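Local coordinates for spindle pole body-associated protein VIK1 (Saccharomyces cerevisiae, PDB 2O0A) that recruits the minus-end-directed motor Kar3 to microtubules and targets it to the spindle pole body, and carries a kinesin-like motor domain lacking a nucleotide-binding site, at residues 123-137 against 196-208. Sequence-based numbering, arbitrary orientation.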
# COMPACT_ATOMS: atom_id res chain seq x y z
N GLN A 123 7.79 -17.48 1.98
CA GLN A 123 8.72 -18.09 2.95
C GLN A 123 9.48 -19.29 2.37
O GLN A 123 10.60 -19.58 2.78
CB GLN A 123 7.98 -18.50 4.22
CG GLN A 123 7.60 -17.35 5.14
CD GLN A 123 8.80 -16.79 5.91
OE1 GLN A 123 9.96 -17.06 5.56
NE2 GLN A 123 8.53 -16.01 6.94
N LYS A 124 8.88 -19.98 1.40
CA LYS A 124 9.58 -21.11 0.76
C LYS A 124 10.74 -20.67 -0.10
O LYS A 124 11.76 -21.37 -0.19
CB LYS A 124 8.62 -21.96 -0.06
CG LYS A 124 7.56 -22.60 0.79
CD LYS A 124 6.66 -23.52 -0.02
CE LYS A 124 5.34 -23.79 0.70
NZ LYS A 124 5.53 -24.31 2.08
N GLN A 125 10.59 -19.50 -0.71
CA GLN A 125 11.51 -18.99 -1.70
C GLN A 125 12.51 -17.97 -1.15
O GLN A 125 13.56 -17.76 -1.76
CB GLN A 125 10.74 -18.34 -2.84
CG GLN A 125 9.70 -19.22 -3.54
CD GLN A 125 8.84 -18.40 -4.47
OE1 GLN A 125 7.89 -17.73 -4.04
NE2 GLN A 125 9.18 -18.41 -5.75
N TYR A 126 12.17 -17.34 -0.03
CA TYR A 126 12.95 -16.20 0.49
C TYR A 126 13.11 -16.24 1.98
O TYR A 126 12.23 -16.74 2.70
CB TYR A 126 12.25 -14.87 0.17
CG TYR A 126 11.98 -14.64 -1.29
CD1 TYR A 126 12.94 -14.09 -2.13
CD2 TYR A 126 10.73 -14.97 -1.84
CE1 TYR A 126 12.69 -13.89 -3.48
CE2 TYR A 126 10.45 -14.75 -3.17
CZ TYR A 126 11.44 -14.23 -3.99
OH TYR A 126 11.16 -14.02 -5.33
N VAL A 127 14.22 -15.67 2.46
CA VAL A 127 14.28 -15.24 3.86
C VAL A 127 13.79 -13.79 3.89
O VAL A 127 14.20 -12.96 3.07
CB VAL A 127 15.69 -15.35 4.46
CG1 VAL A 127 15.73 -14.76 5.87
CG2 VAL A 127 16.10 -16.82 4.54
N ILE A 128 12.88 -13.52 4.81
CA ILE A 128 12.13 -12.25 4.82
C ILE A 128 12.49 -11.44 6.05
O ILE A 128 12.45 -11.95 7.18
CB ILE A 128 10.60 -12.53 4.78
CG1 ILE A 128 10.25 -13.32 3.52
CG2 ILE A 128 9.80 -11.22 4.83
CD1 ILE A 128 8.82 -13.79 3.43
N THR A 129 12.85 -10.17 5.85
CA THR A 129 13.12 -9.27 6.97
C THR A 129 12.12 -8.12 7.01
O THR A 129 11.48 -7.82 6.01
CB THR A 129 14.52 -8.63 6.88
OG1 THR A 129 14.54 -7.67 5.82
CG2 THR A 129 15.56 -9.70 6.58
N LEU A 130 12.01 -7.49 8.17
CA LEU A 130 11.11 -6.36 8.34
C LEU A 130 11.70 -5.30 9.25
O LEU A 130 12.30 -5.61 10.27
CB LEU A 130 9.75 -6.85 8.86
CG LEU A 130 8.58 -5.85 8.91
CD1 LEU A 130 7.22 -6.51 8.63
CD2 LEU A 130 8.55 -5.12 10.26
N GLN A 131 11.50 -4.05 8.85
CA GLN A 131 11.71 -2.88 9.70
C GLN A 131 10.44 -2.05 9.67
O GLN A 131 9.71 -2.10 8.69
CB GLN A 131 12.87 -2.03 9.18
CG GLN A 131 14.20 -2.78 9.20
CD GLN A 131 15.27 -2.03 8.48
OE1 GLN A 131 15.30 -2.02 7.25
NE2 GLN A 131 16.15 -1.40 9.22
N PHE A 132 10.20 -1.28 10.72
CA PHE A 132 8.96 -0.50 10.82
C PHE A 132 9.28 0.75 11.61
O PHE A 132 9.64 0.67 12.78
CB PHE A 132 7.90 -1.38 11.51
CG PHE A 132 6.54 -0.75 11.69
CD1 PHE A 132 6.15 0.39 11.00
CD2 PHE A 132 5.64 -1.35 12.55
CE1 PHE A 132 4.87 0.94 11.19
CE2 PHE A 132 4.36 -0.82 12.74
CZ PHE A 132 3.98 0.32 12.08
N VAL A 133 9.18 1.90 10.95
CA VAL A 133 9.40 3.18 11.61
C VAL A 133 8.20 4.10 11.40
O VAL A 133 7.38 3.87 10.53
CB VAL A 133 10.67 3.89 11.09
CG1 VAL A 133 11.91 3.02 11.28
CG2 VAL A 133 10.51 4.29 9.63
N PHE A 134 8.12 5.14 12.23
CA PHE A 134 7.10 6.17 12.06
C PHE A 134 7.75 7.55 12.02
O PHE A 134 8.56 7.87 12.89
CB PHE A 134 6.06 6.10 13.18
CG PHE A 134 4.90 7.02 12.98
CD1 PHE A 134 3.91 6.73 12.05
CD2 PHE A 134 4.79 8.20 13.72
CE1 PHE A 134 2.83 7.57 11.86
CE2 PHE A 134 3.71 9.06 13.54
CZ PHE A 134 2.73 8.74 12.60
N LEU A 135 7.40 8.33 11.00
CA LEU A 135 7.90 9.69 10.84
C LEU A 135 6.79 10.68 11.13
O LEU A 135 5.72 10.60 10.54
CB LEU A 135 8.43 9.90 9.41
CG LEU A 135 9.89 9.61 9.01
CD1 LEU A 135 10.56 8.49 9.83
CD2 LEU A 135 10.00 9.35 7.51
N SER A 136 7.03 11.60 12.06
CA SER A 136 6.02 12.60 12.42
C SER A 136 6.36 13.94 11.79
O SER A 136 7.54 14.27 11.61
CB SER A 136 5.92 12.73 13.94
OG SER A 136 4.89 13.63 14.31
N ASP A 137 5.32 14.71 11.47
CA ASP A 137 5.47 16.04 10.88
C ASP A 137 6.51 16.86 11.64
O ASP A 137 7.62 17.09 11.14
CB ASP A 137 4.13 16.79 10.83
CG ASP A 137 3.46 16.92 12.19
OD1 ASP A 137 3.94 16.33 13.18
OD2 ASP A 137 2.44 17.64 12.28
N SER A 196 -0.02 13.25 13.29
CA SER A 196 0.35 13.31 11.88
C SER A 196 1.70 12.67 11.59
O SER A 196 2.62 12.71 12.41
CB SER A 196 0.35 14.76 11.38
OG SER A 196 1.00 14.86 10.12
N GLY A 197 1.81 12.07 10.40
CA GLY A 197 3.06 11.54 9.91
C GLY A 197 2.87 10.40 8.93
O GLY A 197 1.90 10.36 8.18
N MET A 198 3.80 9.47 8.95
CA MET A 198 3.81 8.40 7.97
C MET A 198 4.50 7.18 8.54
O MET A 198 5.62 7.26 9.05
CB MET A 198 4.54 8.88 6.72
CG MET A 198 4.57 7.88 5.57
SD MET A 198 5.29 8.59 4.07
CE MET A 198 7.01 8.62 4.52
N GLY A 199 3.83 6.03 8.46
CA GLY A 199 4.50 4.78 8.77
C GLY A 199 5.24 4.24 7.56
O GLY A 199 4.77 4.36 6.42
N ILE A 200 6.41 3.65 7.80
CA ILE A 200 7.17 2.98 6.75
C ILE A 200 7.54 1.59 7.22
O ILE A 200 8.23 1.42 8.22
CB ILE A 200 8.49 3.70 6.40
CG1 ILE A 200 8.23 5.16 6.01
CG2 ILE A 200 9.22 2.94 5.29
CD1 ILE A 200 9.51 6.01 5.99
N ILE A 201 7.07 0.59 6.49
CA ILE A 201 7.52 -0.77 6.71
C ILE A 201 8.36 -1.17 5.51
O ILE A 201 7.93 -1.03 4.39
CB ILE A 201 6.32 -1.72 6.92
CG1 ILE A 201 5.85 -1.59 8.37
CG2 ILE A 201 6.70 -3.20 6.62
CD1 ILE A 201 4.59 -2.33 8.72
N LYS A 202 9.59 -1.60 5.77
CA LYS A 202 10.46 -2.06 4.70
C LYS A 202 10.67 -3.55 4.89
O LYS A 202 11.07 -4.01 5.97
CB LYS A 202 11.81 -1.33 4.73
CG LYS A 202 12.78 -1.85 3.67
CD LYS A 202 14.09 -1.12 3.74
CE LYS A 202 14.98 -1.60 2.59
NZ LYS A 202 16.40 -1.11 2.73
N VAL A 203 10.36 -4.32 3.84
CA VAL A 203 10.51 -5.77 3.86
C VAL A 203 11.56 -6.11 2.81
O VAL A 203 11.50 -5.61 1.67
CB VAL A 203 9.17 -6.48 3.54
CG1 VAL A 203 9.36 -7.99 3.42
CG2 VAL A 203 8.12 -6.15 4.61
N GLN A 204 12.54 -6.93 3.17
CA GLN A 204 13.52 -7.42 2.19
C GLN A 204 13.25 -8.90 1.94
O GLN A 204 13.03 -9.65 2.89
CB GLN A 204 14.94 -7.26 2.71
CG GLN A 204 15.34 -5.84 3.01
CD GLN A 204 16.75 -5.78 3.60
OE1 GLN A 204 17.01 -6.29 4.70
NE2 GLN A 204 17.66 -5.21 2.85
N PHE A 205 13.28 -9.29 0.68
CA PHE A 205 13.13 -10.69 0.29
C PHE A 205 14.48 -11.19 -0.24
O PHE A 205 14.88 -10.79 -1.33
CB PHE A 205 12.07 -10.82 -0.82
CG PHE A 205 10.67 -10.45 -0.38
CD1 PHE A 205 9.80 -11.43 0.14
CD2 PHE A 205 10.21 -9.14 -0.50
CE1 PHE A 205 8.49 -11.09 0.57
CE2 PHE A 205 8.90 -8.80 -0.10
CZ PHE A 205 8.05 -9.77 0.44
N PHE A 206 15.16 -12.03 0.53
CA PHE A 206 16.47 -12.57 0.13
C PHE A 206 16.26 -13.96 -0.45
O PHE A 206 15.83 -14.86 0.26
CB PHE A 206 17.39 -12.68 1.34
CG PHE A 206 17.87 -11.37 1.86
CD1 PHE A 206 19.00 -10.78 1.32
CD2 PHE A 206 17.18 -10.72 2.88
CE1 PHE A 206 19.47 -9.55 1.80
CE2 PHE A 206 17.65 -9.49 3.35
CZ PHE A 206 18.78 -8.91 2.81
N PRO A 207 16.57 -14.15 -1.74
CA PRO A 207 16.32 -15.47 -2.32
C PRO A 207 17.17 -16.55 -1.68
O PRO A 207 18.38 -16.37 -1.46
CB PRO A 207 16.71 -15.29 -3.80
CG PRO A 207 17.65 -14.15 -3.81
CD PRO A 207 17.13 -13.22 -2.74
N ARG A 208 16.52 -17.68 -1.39
CA ARG A 208 17.21 -18.83 -0.81
C ARG A 208 18.14 -19.48 -1.82
O ARG A 208 17.89 -19.42 -3.03
CB ARG A 208 16.20 -19.84 -0.27
CG ARG A 208 15.39 -19.30 0.90
CD ARG A 208 14.43 -20.33 1.48
NE ARG A 208 13.55 -19.74 2.49
CZ ARG A 208 13.82 -19.64 3.79
NH1 ARG A 208 14.96 -20.13 4.28
NH2 ARG A 208 12.94 -19.07 4.61
O HOH W 1 13.78 -4.95 6.20
O HOH W 2 17.16 -0.81 5.58
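Arg208 reaches back from the end of strand 197-207 across the junction of helix 121-125 and strand 126-136. Its backbone N gives a nearly straight bond to Gln125 O (3.0 Å, 174°), and CB and CG pass the same oxygen. CD then lies 3.3 Å from Lys124 O. With the chain extended from CG to NE, the guanidinium arrives at the last turn of the helix, where NE bonds Gln123 O (3.0 Å) and NH2 adds a weak bond to that oxygen; NH1 lies 3.5 Å from Val127 CG2, which sits over one face of the guanidinium, toward its rim. From here the antiparallel strands are joined by pairs of backbone bonds from Val127–Phe206 to Val133–Ile200, and Leu135 N continues the series to Met198 O. On one side of the ribbon, Phe205 turns its edge to the face of Tyr126, planes at 75°, and Ile201 CD1 sits over the centre of the Phe132 ring, 3.9 Å from its centroid. Phe205 and Ile201 also pack on helix 105-116. On the other, a water joins Thr129 OG1 to Lys202 O, and a second links Gln131 OE1 to Lys202 NZ; Gln131 NE2 bonds Leu167 O and Lys202 NZ bonds Ile165 O. The ribbon is a long antiparallel pair within the mixed central sheet of the kinesin motor fold.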